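Local coordinates for ankyrin repeat domain protein (Legionella pneumophila subsp. pneumophila, PDB 6MCA) that probably acts as an effector inside the host cell, combining ankyrin repeats with a cysteine protease-like fold and interacting with host LARP7 of the 7SK snRNP complex, at residues A[94-99]-A[134-139]; A[233-238]-A[310-315]. One frame throughout, in Å; residues are numbered along the deposited sequence.

Contact 1 (A[94-99]-A[134-139]); sequences WAVDNN and DAIKQL
Ile136 reaches from the helix 134-142 to the last turn of the helix 91-97, and its CD1 methyl makes the tight part of the contact. With CG1 anti to the backbone N (chi1 -154°) and CD1 extended beyond it, that methyl is carried across to the other backbone. There Ile136 CD1 lies 3.8 Å from Val96 CA and 3.9 Å from Asn99 CA, fitting against the main chain where the helix ends. Val96 adds one branch, its CG2 standing 4.0 Å from Ile136 CD1. Pro128 touches both Val96 and Ile136, and Thr104 also packs on Ile136, so neighbouring helices complete this apolar cluster.

The other side is looser and polar. Asn99 leaves the helix with positive phi in a Schellman motif, its N bonded to Val96 O at 2.8 Å, and from this exposed turn its side chain slants across the isoleucine, OD1 leading. Asn99 OD1 touches Ile136 CG2 at 3.8 Å, with no direct polar bond, and the link is completed by water. This water donates to Asn99 OD1 over 2.8 Å and accepts from Ile136 N over 3.2 Å, bridging the side chain to a backbone N-H in the first turn of the second helix. Apolar packing between helices, with a polar, hydrated margin at their ends, is characteristic of an ankyrin repeat stack.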
loop_
_atom_site.group_PDB
_atom_site.type_symbol
_atom_site.label_atom_id
_atom_site.label_comp_id
_atom_site.label_asym_id
_atom_site.label_seq_id
_atom_site.Cartn_x
_atom_site.Cartn_y
_atom_site.Cartn_z
ATOM N N TRP A 94 4.777 14.110 -7.133
ATOM C CA TRP A 94 3.689 14.089 -8.106
ATOM C C TRP A 94 4.201 13.778 -9.505
ATOM O O TRP A 94 3.553 13.041 -10.258
ATOM C CB TRP A 94 2.949 15.425 -8.087
ATOM C CG TRP A 94 2.192 15.652 -6.821
ATOM C CD1 TRP A 94 2.563 16.442 -5.773
ATOM C CD2 TRP A 94 0.935 15.070 -6.459
ATOM N NE1 TRP A 94 1.612 16.394 -4.784
ATOM C CE2 TRP A 94 0.602 15.557 -5.179
ATOM C CE3 TRP A 94 0.057 14.186 -7.094
ATOM C CZ2 TRP A 94 -0.570 15.190 -4.524
ATOM C CZ3 TRP A 94 -1.107 13.823 -6.441
ATOM C CH2 TRP A 94 -1.410 14.325 -5.169
ATOM N N ALA A 95 5.357 14.333 -9.874
ATOM C CA ALA A 95 5.917 14.048 -11.192
ATOM C C ALA A 95 6.312 12.583 -11.319
ATOM O O ALA A 95 6.109 11.965 -12.371
ATOM C CB ALA A 95 7.121 14.950 -11.457
ATOM N N VAL A 96 6.864 12.006 -10.250
ATOM C CA VAL A 96 7.348 10.631 -10.310
ATOM C C VAL A 96 6.182 9.650 -10.294
ATOM O O VAL A 96 6.178 8.660 -11.036
ATOM C CB VAL A 96 8.335 10.376 -9.156
ATOM C CG1 VAL A 96 8.483 8.894 -8.893
ATOM C CG2 VAL A 96 9.684 11.002 -9.475
ATOM N N ASP A 97 5.170 9.907 -9.460
ATOM C CA ASP A 97 3.986 9.054 -9.452
ATOM C C ASP A 97 3.268 9.058 -10.797
ATOM O O ASP A 97 2.554 8.099 -11.109
ATOM C CB ASP A 97 3.027 9.488 -8.340
ATOM C CG ASP A 97 3.652 9.391 -6.960
ATOM O OD1 ASP A 97 4.800 8.908 -6.855
ATOM O OD2 ASP A 97 2.996 9.800 -5.978
ATOM N N ASN A 98 3.447 10.109 -11.597
ATOM C CA ASN A 98 2.919 10.150 -12.954
ATOM C C ASN A 98 3.837 9.478 -13.967
ATOM O O ASN A 98 3.459 9.370 -15.139
ATOM C CB ASN A 98 2.678 11.600 -13.381
ATOM C CG ASN A 98 1.276 12.080 -13.062
ATOM O OD1 ASN A 98 0.493 11.375 -12.426
ATOM N ND2 ASN A 98 0.955 13.292 -13.499
ATOM N N ASN A 99 5.023 9.032 -13.546
ATOM C CA ASN A 99 6.027 8.464 -14.449
ATOM C C ASN A 99 6.355 9.434 -15.582
ATOM O O ASN A 99 6.551 9.040 -16.734
ATOM C CB ASN A 99 5.576 7.106 -14.997
ATOM C CG ASN A 99 6.730 6.276 -15.528
ATOM O OD1 ASN A 99 7.840 6.326 -14.998
ATOM N ND2 ASN A 99 6.471 5.508 -16.580
ATOM N N ASP A 134 12.029 1.599 -14.510
ATOM C CA ASP A 134 13.484 1.649 -14.405
ATOM C C ASP A 134 14.057 2.978 -14.883
ATOM O O ASP A 134 15.067 3.439 -14.340
ATOM C CB ASP A 134 14.103 0.494 -15.194
ATOM C CG ASP A 134 13.828 -0.856 -14.561
ATOM O OD1 ASP A 134 14.276 -1.082 -13.417
ATOM O OD2 ASP A 134 13.159 -1.691 -15.206
ATOM N N ALA A 135 13.445 3.602 -15.892
ATOM C CA ALA A 135 13.982 4.853 -16.420
ATOM C C ALA A 135 13.937 5.959 -15.371
ATOM O O ALA A 135 14.937 6.650 -15.134
ATOM C CB ALA A 135 13.212 5.265 -17.674
ATOM N N ILE A 136 12.781 6.140 -14.731
ATOM C CA ILE A 136 12.663 7.182 -13.718
ATOM C C ILE A 136 13.484 6.826 -12.483
ATOM O O ILE A 136 14.029 7.715 -11.814
ATOM C CB ILE A 136 11.176 7.434 -13.390
ATOM C CG1 ILE A 136 10.969 8.860 -12.879
ATOM C CG2 ILE A 136 10.641 6.416 -12.397
ATOM C CD1 ILE A 136 9.577 9.394 -13.132
ATOM N N LYS A 137 13.628 5.531 -12.185
ATOM C CA LYS A 137 14.493 5.120 -11.085
ATOM C C LYS A 137 15.941 5.504 -11.352
ATOM O O LYS A 137 16.635 5.995 -10.456
ATOM C CB LYS A 137 14.380 3.614 -10.855
ATOM C CG LYS A 137 13.141 3.183 -10.093
ATOM C CD LYS A 137 13.418 1.933 -9.274
ATOM C CE LYS A 137 13.908 0.789 -10.145
ATOM N NZ LYS A 137 12.907 0.407 -11.176
ATOM N N GLN A 138 16.416 5.292 -12.581
ATOM C CA GLN A 138 17.792 5.646 -12.910
ATOM C C GLN A 138 17.978 7.157 -12.944
ATOM O O GLN A 138 19.031 7.668 -12.544
ATOM C CB GLN A 138 18.188 5.021 -14.246
ATOM C CG GLN A 138 18.352 3.513 -14.184
ATOM C CD GLN A 138 18.461 2.880 -15.554
ATOM O OE1 GLN A 138 18.335 3.557 -16.575
ATOM N NE2 GLN A 138 18.691 1.573 -15.584
ATOM N N LEU A 139 16.965 7.888 -13.419
ATOM C CA LEU A 139 17.029 9.346 -13.370
ATOM C C LEU A 139 17.145 9.839 -11.933
ATOM O O LEU A 139 17.909 10.769 -11.648
ATOM C CB LEU A 139 15.799 9.950 -14.049
ATOM C CG LEU A 139 15.687 11.478 -14.046
ATOM C CD1 LEU A 139 16.977 12.127 -14.536
ATOM C CD2 LEU A 139 14.503 11.930 -14.885
HETATM O O HOH W 1 10.091 5.033 -15.944
#

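Contact 2 (A[233-238]-A[310-315]); sequences QYQHHP and DFLYKK
The side chain of Gln235 crosses that of Tyr313 at about a right angle and ends on the backbone of Leu312, where the helix 305-312 gives way to a loop. Its CB sets the course: CG is anti to the carbonyl carbon and beside the backbone N (chi1 -69°), and the chain runs extended toward the other segment. CG is the side-chain atom that meets the tyrosine, 3.6 Å from Tyr313 CE1, in an oblique approach. CD passes on to the carbonyl, 3.6 Å from Leu312 O, with the amide plane turned 82° from the tyrosine ring. At the tip, NE2 donates to Leu312 O at 2.8 Å. This bond is short but bent, with an N-H...O angle of 132°, and the acceptor lies well out of the amide plane. The leucine side chain flanks the same nitrogen, Leu312 CD2 being 3.9 Å from Gln235 NE2.

Tyr313 continues past the glutamine to Tyr234, the two side chains lying side by side and pointing the same way. Tyr313 OH comes 3.6 Å from Tyr234 CB and sits at the edge of that ring, near its plane; its polar partner is Leu231 O, in the helix 215-233. Leu312 CB covers the ring face of Tyr313 turned away from Tyr234 CB. Two side chains cross, each ending on a main-chain carbonyl, Leu312 O for the glutamine and Leu231 O, just ahead of 233-238, for the tyrosine: the chemistry implies a neutral, direction-specific join between two chain turns, with apolar ring and methylene packing between the hydrogen bonds and no ion pair across it.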
loop_
_atom_site.group_PDB
_atom_site.type_symbol
_atom_site.label_atom_id
_atom_site.label_comp_id
_atom_site.label_asym_id
_atom_site.label_seq_id
_atom_site.Cartn_x
_atom_site.Cartn_y
_atom_site.Cartn_z
ATOM N N GLN A 233 -5.394 6.863 -9.072
ATOM C CA GLN A 233 -4.598 8.075 -9.232
ATOM C C GLN A 233 -5.471 9.251 -9.648
ATOM O O GLN A 233 -5.283 10.377 -9.168
ATOM C CB GLN A 233 -3.483 7.838 -10.250
ATOM C CG GLN A 233 -2.304 8.783 -10.107
ATOM C CD GLN A 233 -0.986 8.122 -10.457
ATOM O OE1 GLN A 233 -0.036 8.154 -9.675
ATOM N NE2 GLN A 233 -0.922 7.518 -11.638
ATOM N N TYR A 234 -6.455 9.001 -10.517
ATOM C CA TYR A 234 -7.368 10.054 -10.944
ATOM C C TYR A 234 -8.144 10.654 -9.780
ATOM O O TYR A 234 -8.688 11.754 -9.918
ATOM C CB TYR A 234 -8.347 9.515 -11.989
ATOM C CG TYR A 234 -7.693 9.024 -13.261
ATOM C CD1 TYR A 234 -6.423 9.453 -13.625
ATOM C CD2 TYR A 234 -8.347 8.131 -14.099
ATOM C CE1 TYR A 234 -5.823 9.005 -14.786
ATOM C CE2 TYR A 234 -7.755 7.678 -15.263
ATOM C CZ TYR A 234 -6.494 8.118 -15.602
ATOM O OH TYR A 234 -5.900 7.669 -16.759
ATOM N N GLN A 235 -8.208 9.961 -8.638
ATOM C CA GLN A 235 -8.876 10.531 -7.475
ATOM C C GLN A 235 -8.167 11.778 -6.965
ATOM O O GLN A 235 -8.802 12.614 -6.313
ATOM C CB GLN A 235 -8.976 9.492 -6.358
ATOM C CG GLN A 235 -9.939 8.354 -6.660
ATOM C CD GLN A 235 -10.143 7.431 -5.474
ATOM O OE1 GLN A 235 -9.259 7.278 -4.632
ATOM N NE2 GLN A 235 -11.316 6.813 -5.402
ATOM N N HIS A 236 -6.870 11.926 -7.249
ATOM C CA HIS A 236 -6.139 13.109 -6.815
ATOM C C HIS A 236 -6.323 14.291 -7.755
ATOM O O HIS A 236 -6.034 15.427 -7.361
ATOM C CB HIS A 236 -4.648 12.793 -6.685
ATOM C CG HIS A 236 -4.335 11.773 -5.635
ATOM N ND1 HIS A 236 -4.319 12.072 -4.289
ATOM C CD2 HIS A 236 -4.022 10.460 -5.732
ATOM C CE1 HIS A 236 -4.012 10.987 -3.603
ATOM N NE2 HIS A 236 -3.826 9.994 -4.454
ATOM N N HIS A 237 -6.791 14.056 -8.974
ATOM C CA HIS A 237 -6.925 15.134 -9.943
ATOM C C HIS A 237 -7.994 16.121 -9.485
ATOM O O HIS A 237 -9.080 15.702 -9.066
ATOM C CB HIS A 237 -7.273 14.576 -11.319
ATOM C CG HIS A 237 -6.918 15.491 -12.449
ATOM N ND1 HIS A 237 -7.590 16.669 -12.692
ATOM C CD2 HIS A 237 -5.958 15.403 -13.399
ATOM C CE1 HIS A 237 -7.060 17.267 -13.744
ATOM N NE2 HIS A 237 -6.069 16.518 -14.192
ATOM N N PRO A 238 -7.730 17.429 -9.542
ATOM C CA PRO A 238 -8.726 18.401 -9.065
ATOM C C PRO A 238 -9.968 18.495 -9.936
ATOM O O PRO A 238 -11.020 18.908 -9.432
ATOM C CB PRO A 238 -7.950 19.725 -9.059
ATOM C CG PRO A 238 -6.836 19.516 -10.033
ATOM C CD PRO A 238 -6.463 18.071 -9.930
ATOM N N ASP A 310 -19.705 8.322 -9.800
ATOM C CA ASP A 310 -20.327 8.334 -8.480
ATOM C C ASP A 310 -19.606 7.399 -7.517
ATOM O O ASP A 310 -19.514 7.689 -6.318
ATOM C CB ASP A 310 -21.801 7.939 -8.586
ATOM C CG ASP A 310 -22.612 8.916 -9.415
ATOM O OD1 ASP A 310 -22.035 9.907 -9.908
ATOM O OD2 ASP A 310 -23.829 8.691 -9.574
ATOM N N PHE A 311 -19.074 6.287 -8.027
ATOM C CA PHE A 311 -18.470 5.261 -7.188
ATOM C C PHE A 311 -17.103 5.682 -6.663
ATOM O O PHE A 311 -16.808 5.498 -5.478
ATOM C CB PHE A 311 -18.356 3.962 -7.987
ATOM C CG PHE A 311 -18.200 2.731 -7.142
ATOM C CD1 PHE A 311 -16.981 2.416 -6.565
ATOM C CD2 PHE A 311 -19.272 1.881 -6.936
ATOM C CE1 PHE A 311 -16.838 1.281 -5.793
ATOM C CE2 PHE A 311 -19.135 0.746 -6.165
ATOM C CZ PHE A 311 -17.918 0.445 -5.594
ATOM N N LEU A 312 -16.255 6.240 -7.527
ATOM C CA LEU A 312 -14.861 6.491 -7.183
ATOM C C LEU A 312 -14.520 7.955 -6.959
ATOM O O LEU A 312 -13.577 8.245 -6.221
ATOM C CB LEU A 312 -13.936 5.946 -8.279
ATOM C CG LEU A 312 -13.750 4.434 -8.383
ATOM C CD1 LEU A 312 -12.811 4.111 -9.534
ATOM C CD2 LEU A 312 -13.224 3.858 -7.078
ATOM N N TYR A 313 -15.249 8.886 -7.576
ATOM C CA TYR A 313 -14.834 10.282 -7.622
ATOM C C TYR A 313 -15.838 11.229 -6.975
ATOM O O TYR A 313 -15.671 12.451 -7.071
ATOM C CB TYR A 313 -14.568 10.682 -9.076
ATOM C CG TYR A 313 -13.612 9.731 -9.760
ATOM C CD1 TYR A 313 -12.328 9.535 -9.264
ATOM C CD2 TYR A 313 -13.997 9.007 -10.881
ATOM C CE1 TYR A 313 -11.450 8.661 -9.874
ATOM C CE2 TYR A 313 -13.124 8.129 -11.498
ATOM C CZ TYR A 313 -11.851 7.961 -10.990
ATOM O OH TYR A 313 -10.977 7.090 -11.597
ATOM N N LYS A 314 -16.868 10.705 -6.319
ATOM C CA LYS A 314 -17.754 11.496 -5.480
ATOM C C LYS A 314 -17.788 10.897 -4.081
ATOM O O LYS A 314 -17.562 9.698 -3.896
ATOM C CB LYS A 314 -19.180 11.559 -6.045
ATOM C CG LYS A 314 -19.299 12.191 -7.423
ATOM C CD LYS A 314 -20.739 12.607 -7.697
ATOM C CE LYS A 314 -20.911 13.164 -9.100
ATOM N NZ LYS A 314 -21.134 12.081 -10.096
ATOM N N LYS A 315 -18.068 11.743 -3.094
ATOM C CA LYS A 315 -18.175 11.289 -1.713
ATOM C C LYS A 315 -19.536 10.638 -1.499
ATOM O O LYS A 315 -20.573 11.263 -1.740
ATOM C CB LYS A 315 -17.975 12.458 -0.750
HETATM O O HOH W 2 -12.271 12.434 -6.741
#

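In the fold
From the N terminus, the chain first passes through the ankyrin repeats, where contact 1 closes an excursion of 34 residues made of helices and loops, without strands, between the helices 91-97 and 134-142. Contact 2 opens only later, after the helix 215-233, and closes a longer excursion of 71 residues that includes four strands of the five-stranded antiparallel sheet. The two loops therefore follow in series, neither nested nor crossed. Their centres are about 23 Å apart, yet 94-99 and 233-238 touch: Trp94 and His236 meet edge-to-face, with Trp94 CZ3 3.7 Å from His236 CB. Together they link the ankyrin stack, through the 233-238 turn, to the helix 305-312 beside the sheet.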